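Local coordinates for periplasmic solute binding protein (Candidatus liberibacter, PDB 4CL2) that binds divalent metal ions, manganese and zinc, in the periplasm and probably delivers them to an ABC transporter for uptake, at residues L62-T67 and H106-L111; F168-G173 and G242-D247; Y188-N193 and D226-Q231; F217-S222 and L267-D272. All blocks are in the same frame, centred on the assembly; numbering follows the deposited sequence.

The first contact along the chain, contact 1, joins two loops beside the four-stranded parallel sheet of the N-terminal part and closes before contact 2 opens. The other three lie in the C-terminal part and interlock: contact 3 is nested inside the loop closed by contact 2, and contact 4 alternates with both. Centres of contacts 2 and 4 are about 7 Å apart, and strand 239-244 of contact 2 lies beside strand 217-221 of contact 4 in one parallel sheet. Contact 3 lies about 8 Å from contact 2, centre to centre. Contacts 1 and 2, with centres about 14 Å apart, both reach the manganese, so the ion draws its ligands from both halves of the protein.

Contact 1 of 4, residues L62-T67 and H106-L111; sequences LHLEET and HAWMSL. With MN (manganese (II) ion), chain L.
Leu62 and Ala107 touch methyl to methyl, with Leu62 CD1 3.7 Å from Ala107 CB. The leucine sets CG beside its backbone N (chi1 -54°), and the branch beyond carries CD1 across to the small alanine methyl. A looser touch joins Leu64 CD2 to Trp108 CZ3 at 4.4 Å, the methyl approaching the six-membered part of the indole obliquely. The indole also packs within its own segment, one face lying under His106 CA, 3.8 Å above the plane and offset toward the rim. At the pyrrole side, NE1 is hydrogen-bonded to the backbone O of Val246, which fixes the rotation of this large ring. The CB of His106 points away from 62-67, and its ring binds manganese through NE2 at 2.4 Å, while ND1 is held by Asn104 OD1. A type I turn from His106 to Met109 places these residues, and Ser110 then caps helix 111-128 through OG and the backbone N of Asn113. Tyr177 of helix 176-182 packs on both Leu62 and Ala107. With Glu172 and Asp247 as the other protein ligands, the arrangement is one wall of the interlobe metal site characteristic of family 9 solute-binding proteins.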
loop_
_atom_site.group_PDB
_atom_site.type_symbol
_atom_site.label_atom_id
_atom_site.label_comp_id
_atom_site.label_asym_id
_atom_site.label_seq_id
_atom_site.Cartn_x
_atom_site.Cartn_y
_atom_site.Cartn_z
ATOM N N LEU A 62 8.817 -4.771 5.559
ATOM C CA LEU A 62 7.988 -5.963 5.320
ATOM C C LEU A 62 8.394 -6.661 4.005
ATOM O O LEU A 62 7.557 -7.100 3.226
ATOM C CB LEU A 62 6.507 -5.602 5.378
ATOM C CG LEU A 62 6.074 -4.896 6.658
ATOM C CD1 LEU A 62 4.621 -4.384 6.529
ATOM C CD2 LEU A 62 6.255 -5.660 7.971
ATOM N N HIS A 63 9.712 -6.640 3.778
ATOM C CA HIS A 63 10.365 -7.210 2.613
ATOM C C HIS A 63 10.002 -6.607 1.260
ATOM O O HIS A 63 10.352 -7.228 0.249
ATOM C CB HIS A 63 10.148 -8.747 2.582
ATOM C CG HIS A 63 10.837 -9.455 3.683
ATOM N ND1 HIS A 63 11.001 -10.820 3.702
ATOM C CD2 HIS A 63 11.443 -8.990 4.807
ATOM C CE1 HIS A 63 11.693 -11.165 4.775
ATOM N NE2 HIS A 63 11.988 -10.077 5.452
ATOM N N LEU A 64 9.337 -5.458 1.207
ATOM C CA LEU A 64 8.898 -4.904 -0.086
ATOM C C LEU A 64 10.128 -4.667 -0.980
ATOM O O LEU A 64 10.124 -4.923 -2.211
ATOM C CB LEU A 64 8.120 -3.612 0.074
ATOM C CG LEU A 64 7.632 -3.005 -1.210
ATOM C CD1 LEU A 64 6.576 -3.894 -1.819
ATOM C CD2 LEU A 64 7.116 -1.633 -0.950
ATOM N N GLU A 65 11.179 -4.191 -0.330
ATOM C CA GLU A 65 12.420 -3.826 -1.007
ATOM C C GLU A 65 13.449 -4.909 -1.101
ATOM O O GLU A 65 14.625 -4.663 -1.502
ATOM C CB GLU A 65 13.030 -2.570 -0.329
ATOM C CG GLU A 65 12.136 -1.332 -0.393
ATOM C CD GLU A 65 11.124 -1.178 0.748
ATOM O OE1 GLU A 65 11.244 -1.907 1.775
ATOM O OE2 GLU A 65 10.288 -0.263 0.595
ATOM N N GLU A 66 13.113 -6.137 -0.748
ATOM C CA GLU A 66 14.167 -7.133 -0.510
ATOM C C GLU A 66 15.095 -7.321 -1.724
ATOM O O GLU A 66 16.269 -7.567 -1.546
ATOM C CB GLU A 66 13.530 -8.478 -0.089
ATOM C CG GLU A 66 12.681 -9.121 -1.146
ATOM C CD GLU A 66 11.914 -10.356 -0.630
ATOM O OE1 GLU A 66 12.361 -10.989 0.346
ATOM O OE2 GLU A 66 10.850 -10.645 -1.194
ATOM N N THR A 67 14.558 -7.210 -2.915
ATOM C CA THR A 67 15.363 -7.470 -4.111
ATOM C C THR A 67 16.306 -6.341 -4.455
ATOM O O THR A 67 17.281 -6.600 -5.182
ATOM C CB THR A 67 14.529 -7.736 -5.364
ATOM O OG1 THR A 67 13.837 -6.578 -5.756
ATOM C CG2 THR A 67 13.632 -8.972 -5.165
ATOM N N HIS A 106 1.697 -5.173 2.320
ATOM C CA HIS A 106 0.685 -4.204 1.917
ATOM C C HIS A 106 0.042 -3.464 3.113
ATOM O O HIS A 106 -1.167 -3.246 3.130
ATOM C CB HIS A 106 -0.425 -4.855 1.141
ATOM C CG HIS A 106 0.053 -5.505 -0.124
ATOM N ND1 HIS A 106 0.368 -6.852 -0.187
ATOM C CD2 HIS A 106 0.160 -5.025 -1.391
ATOM C CE1 HIS A 106 0.709 -7.165 -1.438
ATOM N NE2 HIS A 106 0.592 -6.075 -2.178
ATOM N N ALA A 107 0.870 -3.033 4.022
ATOM C CA ALA A 107 0.386 -2.433 5.302
ATOM C C ALA A 107 -0.270 -1.085 5.075
ATOM O O ALA A 107 -1.092 -0.651 5.931
ATOM C CB ALA A 107 1.574 -2.279 6.261
ATOM N N TRP A 108 0.020 -0.415 3.965
ATOM C CA TRP A 108 -0.583 0.877 3.661
ATOM C C TRP A 108 -2.082 0.889 3.346
ATOM O O TRP A 108 -2.670 1.952 3.351
ATOM C CB TRP A 108 0.171 1.614 2.524
ATOM C CG TRP A 108 0.144 0.861 1.225
ATOM C CD1 TRP A 108 -0.871 0.883 0.300
ATOM C CD2 TRP A 108 1.087 -0.102 0.764
ATOM N NE1 TRP A 108 -0.576 0.021 -0.748
ATOM C CE2 TRP A 108 0.604 -0.611 -0.469
ATOM C CE3 TRP A 108 2.310 -0.585 1.261
ATOM C CZ2 TRP A 108 1.317 -1.528 -1.224
ATOM C CZ3 TRP A 108 3.026 -1.493 0.528
ATOM C CH2 TRP A 108 2.537 -1.985 -0.723
ATOM N N MET A 109 -2.639 -0.301 3.117
ATOM C CA MET A 109 -4.069 -0.439 2.781
ATOM C C MET A 109 -4.868 -0.571 4.087
ATOM O O MET A 109 -5.295 -1.642 4.470
ATOM C CB MET A 109 -4.345 -1.614 1.860
ATOM C CG MET A 109 -3.694 -1.508 0.510
ATOM S SD MET A 109 -4.161 -0.087 -0.460
ATOM C CE MET A 109 -5.947 -0.269 -0.609
ATOM N N SER A 110 -4.922 0.521 4.834
ATOM C CA SER A 110 -5.478 0.529 6.168
ATOM C C SER A 110 -5.517 1.978 6.636
ATOM O O SER A 110 -4.568 2.750 6.464
ATOM C CB SER A 110 -4.644 -0.321 7.144
ATOM O OG SER A 110 -4.732 0.044 8.514
ATOM N N LEU A 111 -6.604 2.317 7.291
ATOM C CA LEU A 111 -6.796 3.677 7.822
ATOM C C LEU A 111 -5.891 3.842 9.043
ATOM O O LEU A 111 -5.191 4.839 9.172
ATOM C CB LEU A 111 -8.301 3.930 8.156
ATOM C CG LEU A 111 -8.570 5.281 8.894
ATOM C CD1 LEU A 111 -8.083 6.389 8.028
ATOM C CD2 LEU A 111 -10.093 5.319 9.076
HETATM MN MN MN L . 1.844 -6.074 -4.231
#

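Contact 2 of 4, residues F168-G173 and G242-D247; sequences FVTSEG and GVLYVD. With MN (manganese (II) ion), chain L; SO4 (sulfate ion), chain F.
Glu172 and Asp247 reach from opposite directions to one manganese ion. Each carboxylate binds it with both oxygens, one nearer than the other: Glu172 OE2 at 2.3 Å and OE1 at 2.7 Å from the metal, Asp247 OD1 at 2.5 Å and OD2 at 2.7 Å. The extended glutamate chain, with CG anti to the backbone N (chi1 -166°), spans the distance from the backbone to the metal, and the two carboxylate planes stand 82° apart. Among the polar bonds, Thr170 OG1 donates to the backbone O of Glu172 at 2.6 Å, tying Thr170 to the backbone of the ligand residue two positions on, and the backbone N of Asn193 supports Glu172 OE2. Apolar contact is slight: Thr170 CG2 meets Leu244 CD1 at 4.2 Å where the side chains cross at about a right angle. Two acidic groups this close, with Glu172 OE1 2.7 Å from Asp247 OD2, would be costly if both were charged and alone; the cation, bound also by His106, probably offsets much of that cost.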
loop_
_atom_site.group_PDB
_atom_site.type_symbol
_atom_site.label_atom_id
_atom_site.label_comp_id
_atom_site.label_asym_id
_atom_site.label_seq_id
_atom_site.Cartn_x
_atom_site.Cartn_y
_atom_site.Cartn_z
ATOM N N PHE A 168 -13.276 -9.762 1.987
ATOM C CA PHE A 168 -12.562 -8.959 0.965
ATOM C C PHE A 168 -11.828 -10.029 0.137
ATOM O O PHE A 168 -10.935 -10.682 0.684
ATOM C CB PHE A 168 -11.528 -8.025 1.525
ATOM C CG PHE A 168 -12.076 -6.846 2.256
ATOM C CD1 PHE A 168 -13.354 -6.354 1.998
ATOM C CD2 PHE A 168 -11.293 -6.226 3.218
ATOM C CE1 PHE A 168 -13.800 -5.248 2.716
ATOM C CE2 PHE A 168 -11.761 -5.126 3.918
ATOM C CZ PHE A 168 -13.016 -4.651 3.653
ATOM N N VAL A 169 -12.242 -10.225 -1.106
ATOM C CA VAL A 169 -11.650 -11.282 -1.997
ATOM C C VAL A 169 -10.988 -10.667 -3.238
ATOM O O VAL A 169 -11.598 -9.950 -3.992
ATOM C CB VAL A 169 -12.695 -12.303 -2.438
ATOM C CG1 VAL A 169 -12.079 -13.443 -3.275
ATOM C CG2 VAL A 169 -13.385 -12.871 -1.201
ATOM N N THR A 170 -9.711 -10.901 -3.347
ATOM C CA THR A 170 -8.897 -10.193 -4.317
ATOM C C THR A 170 -8.013 -11.215 -5.017
ATOM O O THR A 170 -8.087 -12.417 -4.730
ATOM C CB THR A 170 -8.011 -9.132 -3.699
ATOM O OG1 THR A 170 -7.213 -9.760 -2.711
ATOM C CG2 THR A 170 -8.813 -8.020 -3.069
ATOM N N SER A 171 -7.199 -10.731 -5.948
ATOM C CA SER A 171 -6.335 -11.638 -6.704
ATOM C C SER A 171 -5.027 -11.754 -5.886
ATOM O O SER A 171 -4.726 -12.856 -5.396
ATOM C CB SER A 171 -6.093 -11.061 -8.136
ATOM O OG SER A 171 -7.342 -11.109 -8.840
ATOM N N GLU A 172 -4.246 -10.714 -5.863
ATOM C CA GLU A 172 -3.128 -10.612 -4.913
ATOM C C GLU A 172 -3.648 -10.417 -3.493
ATOM O O GLU A 172 -4.716 -9.845 -3.297
ATOM C CB GLU A 172 -2.240 -9.408 -5.259
ATOM C CG GLU A 172 -0.897 -9.433 -4.540
ATOM C CD GLU A 172 -0.105 -8.140 -4.700
ATOM O OE1 GLU A 172 -0.675 -7.060 -4.724
ATOM O OE2 GLU A 172 1.093 -8.169 -4.724
ATOM N N GLY A 173 -2.895 -10.893 -2.486
ATOM C CA GLY A 173 -3.306 -10.662 -1.056
ATOM C C GLY A 173 -3.033 -9.246 -0.601
ATOM O O GLY A 173 -2.313 -9.002 0.396
ATOM N N GLY A 242 -14.226 -5.962 -10.493
ATOM C CA GLY A 242 -13.411 -4.963 -11.221
ATOM C C GLY A 242 -12.030 -4.746 -10.618
ATOM O O GLY A 242 -11.570 -5.565 -9.808
ATOM N N VAL A 243 -11.388 -3.633 -10.974
ATOM C CA VAL A 243 -10.006 -3.321 -10.683
ATOM C C VAL A 243 -9.803 -2.372 -9.535
ATOM O O VAL A 243 -10.350 -1.269 -9.527
ATOM C CB VAL A 243 -9.308 -2.709 -11.920
ATOM C CG1 VAL A 243 -7.862 -2.411 -11.616
ATOM C CG2 VAL A 243 -9.402 -3.608 -13.133
ATOM N N LEU A 244 -9.004 -2.769 -8.550
ATOM C CA LEU A 244 -8.588 -1.907 -7.446
ATOM C C LEU A 244 -7.171 -1.406 -7.677
ATOM O O LEU A 244 -6.391 -2.008 -8.370
ATOM C CB LEU A 244 -8.569 -2.650 -6.104
ATOM C CG LEU A 244 -9.899 -3.351 -5.766
ATOM C CD1 LEU A 244 -9.738 -4.186 -4.451
ATOM C CD2 LEU A 244 -11.046 -2.356 -5.586
ATOM N N TYR A 245 -6.877 -0.268 -7.055
ATOM C CA TYR A 245 -5.498 0.331 -7.086
ATOM C C TYR A 245 -4.906 0.122 -5.695
ATOM O O TYR A 245 -5.409 0.622 -4.635
ATOM C CB TYR A 245 -5.560 1.842 -7.395
ATOM C CG TYR A 245 -5.809 2.100 -8.841
ATOM C CD1 TYR A 245 -7.047 1.970 -9.360
ATOM C CD2 TYR A 245 -4.747 2.373 -9.691
ATOM C CE1 TYR A 245 -7.290 2.150 -10.697
ATOM C CE2 TYR A 245 -4.985 2.532 -11.044
ATOM C CZ TYR A 245 -6.246 2.419 -11.518
ATOM O OH TYR A 245 -6.561 2.573 -12.872
ATOM N N VAL A 246 -3.829 -0.663 -5.641
ATOM C CA VAL A 246 -3.206 -1.067 -4.371
ATOM C C VAL A 246 -1.670 -1.011 -4.340
ATOM O O VAL A 246 -1.104 -0.613 -3.320
ATOM C CB VAL A 246 -3.669 -2.448 -3.894
ATOM C CG1 VAL A 246 -5.162 -2.490 -3.666
ATOM C CG2 VAL A 246 -3.257 -3.537 -4.854
ATOM N N ASP A 247 -0.984 -1.345 -5.437
ATOM C CA ASP A 247 0.475 -1.555 -5.399
ATOM C C ASP A 247 1.283 -0.369 -5.877
ATOM O O ASP A 247 2.489 -0.358 -5.697
ATOM C CB ASP A 247 0.850 -2.768 -6.231
ATOM C CG ASP A 247 0.523 -4.083 -5.528
ATOM O OD1 ASP A 247 0.375 -4.055 -4.305
ATOM O OD2 ASP A 247 0.391 -5.088 -6.257
HETATM MN MN MN L . 1.844 -6.074 -4.231
HETATM S S SO4 F . -2.804 3.780 -14.495
HETATM O O1 SO4 F . -3.293 2.528 -13.919
HETATM O O2 SO4 F . -2.446 3.393 -15.881
HETATM O O3 SO4 F . -1.613 4.292 -13.826
HETATM O O4 SO4 F . -3.867 4.820 -14.640
#

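Contact 3 of 4, residues Y188-N193 and D226-Q231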
loop_
_atom_site.group_PDB
_atom_site.type_symbol
_atom_site.label_atom_id
_atom_site.label_comp_id
_atom_site.label_asym_id
_atom_site.label_seq_id
_atom_site.Cartn_x
_atom_site.Cartn_y
_atom_site.Cartn_z
ATOM N N TYR A 188 -7.736 -14.714 -1.179
ATOM C CA TYR A 188 -6.990 -14.234 -2.332
ATOM C C TYR A 188 -6.378 -15.401 -3.064
ATOM O O TYR A 188 -6.360 -16.535 -2.560
ATOM C CB TYR A 188 -5.957 -13.162 -1.989
ATOM C CG TYR A 188 -5.075 -13.513 -0.832
ATOM C CD1 TYR A 188 -3.957 -14.309 -1.010
ATOM C CD2 TYR A 188 -5.409 -13.104 0.471
ATOM C CE1 TYR A 188 -3.147 -14.649 0.079
ATOM C CE2 TYR A 188 -4.622 -13.460 1.554
ATOM C CZ TYR A 188 -3.495 -14.174 1.357
ATOM O OH TYR A 188 -2.741 -14.493 2.465
ATOM N N LEU A 189 -5.856 -15.110 -4.259
ATOM C CA LEU A 189 -5.324 -16.163 -5.163
ATOM C C LEU A 189 -3.786 -16.364 -5.063
ATOM O O LEU A 189 -3.294 -17.473 -5.323
ATOM C CB LEU A 189 -5.739 -15.826 -6.607
ATOM C CG LEU A 189 -7.213 -15.534 -6.828
ATOM C CD1 LEU A 189 -7.545 -15.336 -8.318
ATOM C CD2 LEU A 189 -8.062 -16.656 -6.303
ATOM N N TRP A 190 -3.061 -15.309 -4.727
ATOM C CA TRP A 190 -1.609 -15.351 -4.446
ATOM C C TRP A 190 -1.239 -14.239 -3.508
ATOM O O TRP A 190 -1.775 -13.148 -3.568
ATOM C CB TRP A 190 -0.774 -15.352 -5.776
ATOM C CG TRP A 190 -1.097 -14.165 -6.683
ATOM C CD1 TRP A 190 -0.622 -12.912 -6.557
ATOM C CD2 TRP A 190 -2.036 -14.125 -7.777
ATOM N NE1 TRP A 190 -1.150 -12.109 -7.549
ATOM C CE2 TRP A 190 -2.027 -12.821 -8.293
ATOM C CE3 TRP A 190 -2.851 -15.051 -8.365
ATOM C CZ2 TRP A 190 -2.832 -12.439 -9.357
ATOM C CZ3 TRP A 190 -3.628 -14.678 -9.472
ATOM C CH2 TRP A 190 -3.590 -13.375 -9.951
ATOM N N PRO A 191 -0.262 -14.461 -2.599
ATOM C CA PRO A 191 0.052 -13.437 -1.550
ATOM C C PRO A 191 0.629 -12.111 -2.088
ATOM O O PRO A 191 0.216 -11.006 -1.683
ATOM C CB PRO A 191 1.141 -14.146 -0.692
ATOM C CG PRO A 191 1.046 -15.592 -1.048
ATOM C CD PRO A 191 0.517 -15.714 -2.441
ATOM N N ILE A 192 1.574 -12.251 -3.016
ATOM C CA ILE A 192 2.337 -11.177 -3.658
ATOM C C ILE A 192 2.484 -11.430 -5.184
ATOM O O ILE A 192 2.630 -12.550 -5.640
ATOM C CB ILE A 192 3.739 -11.017 -2.994
ATOM C CG1 ILE A 192 3.587 -10.947 -1.464
ATOM C CG2 ILE A 192 4.436 -9.743 -3.475
ATOM C CD1 ILE A 192 4.898 -10.876 -0.688
ATOM N N ASN A 193 2.312 -10.365 -5.984
ATOM C CA ASN A 193 2.492 -10.433 -7.432
ATOM C C ASN A 193 3.975 -10.751 -7.739
ATOM O O ASN A 193 4.909 -10.129 -7.164
ATOM C CB ASN A 193 2.124 -9.098 -8.143
ATOM C CG ASN A 193 0.663 -8.691 -7.972
ATOM O OD1 ASN A 193 -0.238 -9.517 -7.962
ATOM N ND2 ASN A 193 0.423 -7.380 -7.888
ATOM N N ASP A 226 -6.616 -9.508 -14.907
ATOM C CA ASP A 226 -7.969 -9.822 -14.474
ATOM C C ASP A 226 -8.435 -11.221 -14.779
ATOM O O ASP A 226 -9.527 -11.592 -14.407
ATOM C CB ASP A 226 -9.001 -8.792 -14.982
ATOM C CG ASP A 226 -9.205 -8.802 -16.486
ATOM O OD1 ASP A 226 -8.667 -9.661 -17.219
ATOM O OD2 ASP A 226 -10.018 -7.980 -16.948
ATOM N N GLN A 227 -7.638 -11.990 -15.506
ATOM C CA GLN A 227 -8.133 -13.275 -15.991
ATOM C C GLN A 227 -8.366 -14.287 -14.847
ATOM O O GLN A 227 -9.396 -14.955 -14.806
ATOM C CB GLN A 227 -7.228 -13.818 -17.126
ATOM C CG GLN A 227 -7.235 -12.907 -18.353
ATOM C CD GLN A 227 -6.739 -13.601 -19.627
ATOM O OE1 GLN A 227 -7.331 -14.589 -20.081
ATOM N NE2 GLN A 227 -5.653 -13.097 -20.201
ATOM N N PRO A 228 -7.425 -14.393 -13.917
ATOM C CA PRO A 228 -7.698 -15.302 -12.814
ATOM C C PRO A 228 -8.979 -14.981 -12.012
ATOM O O PRO A 228 -9.754 -15.886 -11.785
ATOM C CB PRO A 228 -6.427 -15.180 -11.966
ATOM C CG PRO A 228 -5.359 -14.864 -12.976
ATOM C CD PRO A 228 -6.060 -13.862 -13.841
ATOM N N ALA A 229 -9.198 -13.712 -11.690
ATOM C CA ALA A 229 -10.373 -13.327 -10.940
ATOM C C ALA A 229 -11.618 -13.639 -11.715
ATOM O O ALA A 229 -12.616 -14.139 -11.171
ATOM C CB ALA A 229 -10.296 -11.835 -10.540
ATOM N N LYS A 230 -11.590 -13.355 -13.008
ATOM C CA LYS A 230 -12.749 -13.662 -13.814
ATOM C C LYS A 230 -13.047 -15.152 -13.881
ATOM O O LYS A 230 -14.204 -15.598 -13.843
ATOM C CB LYS A 230 -12.610 -13.048 -15.194
ATOM C CG LYS A 230 -12.684 -11.520 -15.151
ATOM C CD LYS A 230 -12.508 -10.920 -16.556
ATOM C CE LYS A 230 -12.938 -9.456 -16.600
ATOM N NZ LYS A 230 -12.726 -8.858 -17.950
ATOM N N GLN A 231 -11.994 -15.935 -14.052
ATOM C CA GLN A 231 -12.156 -17.375 -14.051
ATOM C C GLN A 231 -12.766 -17.863 -12.730
ATOM O O GLN A 231 -13.672 -18.691 -12.750
ATOM C CB GLN A 231 -10.797 -18.031 -14.224
ATOM C CG GLN A 231 -10.882 -19.535 -14.259
ATOM C CD GLN A 231 -11.773 -20.044 -15.416
ATOM O OE1 GLN A 231 -11.827 -19.445 -16.502
ATOM N NE2 GLN A 231 -12.460 -21.133 -15.187
#
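Leu189 and Pro228 mark the nearest approach of the two backbones, their CA atoms 8.1 Å apart. The chain turns a corner at Leu189 after strand 185-188, whereas Pro228 sits in the first turn of helix 227-236, a place that suits proline because no backbone N-H is needed there. From 188-193, two side chains meet its ring. Leu189 CD1 lies 3.8 Å from Pro228 CB, and the benzo edge of Trp190 comes in at about a right angle, CZ3 3.8 Å from the same CB, which lies near the indole plane. Trp190 holds CG between its backbone N and carbonyl carbon (chi1 56°), and its orientation is secured by a nearly straight bond of 2.8 Å from NE1 to Asn193 OD1, in the carbonyl plane (171° at the hydrogen). Lys230, one turn after Asp226, forms a salt bridge from NZ to Asp226 OD2 at 3.0 Å. Helix 200-212 flanks the contact, with Ala206 against Leu189 and Met203 against Pro228, while Ile218 of strand 217-221 packs on Leu189 and Ala229.

Contact 4 of 4, residues F217-S222 and L267-D272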
loop_
_atom_site.group_PDB
_atom_site.type_symbol
_atom_site.label_atom_id
_atom_site.label_comp_id
_atom_site.label_asym_id
_atom_site.label_seq_id
_atom_site.Cartn_x
_atom_site.Cartn_y
_atom_site.Cartn_z
ATOM N N PHE A 217 -18.375 -11.433 -4.695
ATOM C CA PHE A 217 -17.449 -10.645 -5.531
ATOM C C PHE A 217 -15.995 -11.011 -5.323
ATOM O O PHE A 217 -15.508 -11.271 -4.178
ATOM C CB PHE A 217 -17.643 -9.116 -5.275
ATOM C CG PHE A 217 -18.936 -8.584 -5.835
ATOM C CD1 PHE A 217 -19.009 -8.138 -7.147
ATOM C CD2 PHE A 217 -20.055 -8.534 -5.031
ATOM C CE1 PHE A 217 -20.212 -7.662 -7.659
ATOM C CE2 PHE A 217 -21.278 -8.077 -5.524
ATOM C CZ PHE A 217 -21.354 -7.657 -6.846
ATOM N N ILE A 218 -15.264 -10.926 -6.434
ATOM C CA ILE A 218 -13.799 -10.993 -6.416
ATOM C C ILE A 218 -13.190 -9.918 -7.305
ATOM O O ILE A 218 -13.651 -9.751 -8.425
ATOM C CB ILE A 218 -13.268 -12.428 -6.828
ATOM C CG1 ILE A 218 -11.720 -12.469 -6.839
ATOM C CG2 ILE A 218 -13.909 -12.878 -8.119
ATOM C CD1 ILE A 218 -11.158 -13.899 -6.951
ATOM N N PHE A 219 -12.177 -9.222 -6.816
ATOM C CA PHE A 219 -11.512 -8.120 -7.534
ATOM C C PHE A 219 -10.182 -8.548 -8.119
ATOM O O PHE A 219 -9.581 -9.589 -7.716
ATOM C CB PHE A 219 -11.220 -6.980 -6.591
ATOM C CG PHE A 219 -12.451 -6.387 -5.943
ATOM C CD1 PHE A 219 -13.187 -5.415 -6.615
ATOM C CD2 PHE A 219 -12.890 -6.827 -4.711
ATOM C CE1 PHE A 219 -14.327 -4.864 -6.039
ATOM C CE2 PHE A 219 -14.011 -6.262 -4.114
ATOM C CZ PHE A 219 -14.727 -5.294 -4.787
ATOM N N SER A 220 -9.740 -7.804 -9.106
ATOM C CA SER A 220 -8.314 -7.762 -9.466
ATOM C C SER A 220 -7.728 -6.426 -9.263
ATOM O O SER A 220 -8.397 -5.525 -8.755
ATOM C CB SER A 220 -8.088 -8.299 -10.899
ATOM O OG SER A 220 -8.673 -7.405 -11.872
ATOM N N GLU A 221 -6.443 -6.260 -9.573
ATOM C CA GLU A 221 -5.742 -5.075 -9.256
ATOM C C GLU A 221 -4.996 -4.458 -10.455
ATOM O O GLU A 221 -4.799 -5.092 -11.461
ATOM C CB GLU A 221 -4.831 -5.283 -8.038
ATOM C CG GLU A 221 -5.605 -5.830 -6.815
ATOM C CD GLU A 221 -5.699 -7.362 -6.734
ATOM O OE1 GLU A 221 -4.710 -7.998 -6.802
ATOM O OE2 GLU A 221 -6.778 -7.908 -6.574
ATOM N N SER A 222 -4.595 -3.204 -10.301
ATOM C CA SER A 222 -4.226 -2.395 -11.493
ATOM C C SER A 222 -2.893 -2.842 -12.101
ATOM O O SER A 222 -2.645 -2.599 -13.288
ATOM C CB SER A 222 -4.134 -0.914 -11.156
ATOM O OG SER A 222 -3.082 -0.625 -10.200
ATOM N N LEU A 267 -11.359 1.847 -1.618
ATOM C CA LEU A 267 -12.372 1.616 -0.628
ATOM C C LEU A 267 -13.774 1.969 -1.144
ATOM O O LEU A 267 -14.761 1.317 -0.819
ATOM C CB LEU A 267 -12.044 2.303 0.654
ATOM C CG LEU A 267 -11.035 1.558 1.561
ATOM C CD1 LEU A 267 -9.722 1.198 0.971
ATOM C CD2 LEU A 267 -10.837 2.464 2.809
ATOM N N THR A 268 -13.887 3.029 -1.962
ATOM C CA THR A 268 -15.182 3.334 -2.586
ATOM C C THR A 268 -15.673 2.205 -3.427
ATOM O O THR A 268 -16.833 1.783 -3.396
ATOM C CB THR A 268 -15.109 4.709 -3.375
ATOM O OG1 THR A 268 -14.825 5.788 -2.512
ATOM C CG2 THR A 268 -16.398 4.951 -4.109
ATOM N N LYS A 269 -14.791 1.643 -4.252
ATOM C CA LYS A 269 -15.156 0.591 -5.111
ATOM C C LYS A 269 -15.587 -0.683 -4.325
ATOM O O LYS A 269 -16.546 -1.335 -4.614
ATOM C CB LYS A 269 -14.021 0.300 -6.102
ATOM C CG LYS A 269 -14.440 -0.701 -7.133
ATOM C CD LYS A 269 -13.574 -0.586 -8.381
ATOM C CE LYS A 269 -14.053 -1.575 -9.390
ATOM N NZ LYS A 269 -15.329 -1.134 -10.063
ATOM N N ILE A 270 -14.841 -0.952 -3.244
ATOM C CA ILE A 270 -15.229 -2.075 -2.387
ATOM C C ILE A 270 -16.615 -1.885 -1.764
ATOM O O ILE A 270 -17.461 -2.749 -1.885
ATOM C CB ILE A 270 -14.166 -2.280 -1.315
ATOM C CG1 ILE A 270 -12.868 -2.728 -1.981
ATOM C CG2 ILE A 270 -14.698 -3.293 -0.278
ATOM C CD1 ILE A 270 -11.714 -2.672 -1.013
ATOM N N VAL A 271 -16.861 -0.706 -1.194
ATOM C CA VAL A 271 -18.129 -0.503 -0.494
ATOM C C VAL A 271 -19.264 -0.490 -1.499
ATOM O O VAL A 271 -20.349 -1.017 -1.252
ATOM C CB VAL A 271 -18.115 0.743 0.435
ATOM C CG1 VAL A 271 -18.026 2.025 -0.283
ATOM C CG2 VAL A 271 -19.375 0.826 1.259
ATOM N N ASP A 272 -18.988 0.026 -2.703
ATOM C CA ASP A 272 -20.052 0.079 -3.750
ATOM C C ASP A 272 -20.413 -1.265 -4.276
ATOM O O ASP A 272 -21.461 -1.471 -4.874
ATOM C CB ASP A 272 -19.632 0.979 -4.913
ATOM C CG ASP A 272 -19.736 2.410 -4.595
ATOM O OD1 ASP A 272 -20.224 2.784 -3.467
ATOM O OD2 ASP A 272 -19.140 3.229 -5.332
#
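Phe219 packs against Lys269 and Ile270 in a helix-on-sheet contact of the C-terminal alpha/beta lobe. Strand 217-221 lies beside strand 239-244 in a parallel sheet, and a backbone bond between Phe219 and Val169 ties it to strand 167-170 on the other flank. Helix 259-274, which follows strand 239-244 in the chain, covers this surface and runs roughly counter to the strand. The backbones come nearest at Phe219 and Ile270, whose CA atoms are 8.8 Å apart, and the phenylalanine fills that gap. Its CB points toward the helix, and CG, anti to the carbonyl carbon (chi1 -60°), carries the ring on to Ile270. A large flat hydrocarbon suits this buried place, since no polar atom has to be satisfied. Lys269 lies at the margin and contributes the aliphatic part of its chain, CG coming 4.3 Å from Phe219 CE1 at an oblique angle to the ring. Leu244 of the neighbouring strand touches both Phe219 and Lys269, and Phe168 of strand 167-170 packs on Ile270, so the helix is seated on three strands. Farther along, Asp272 forms a salt bridge with Arg157 of helix 133-158. The closest approach between the segments is at the end of the ring, where Phe219 CZ lies 4.0 Å from Ile270 CA and 4.2 Å from Ile270 CG1.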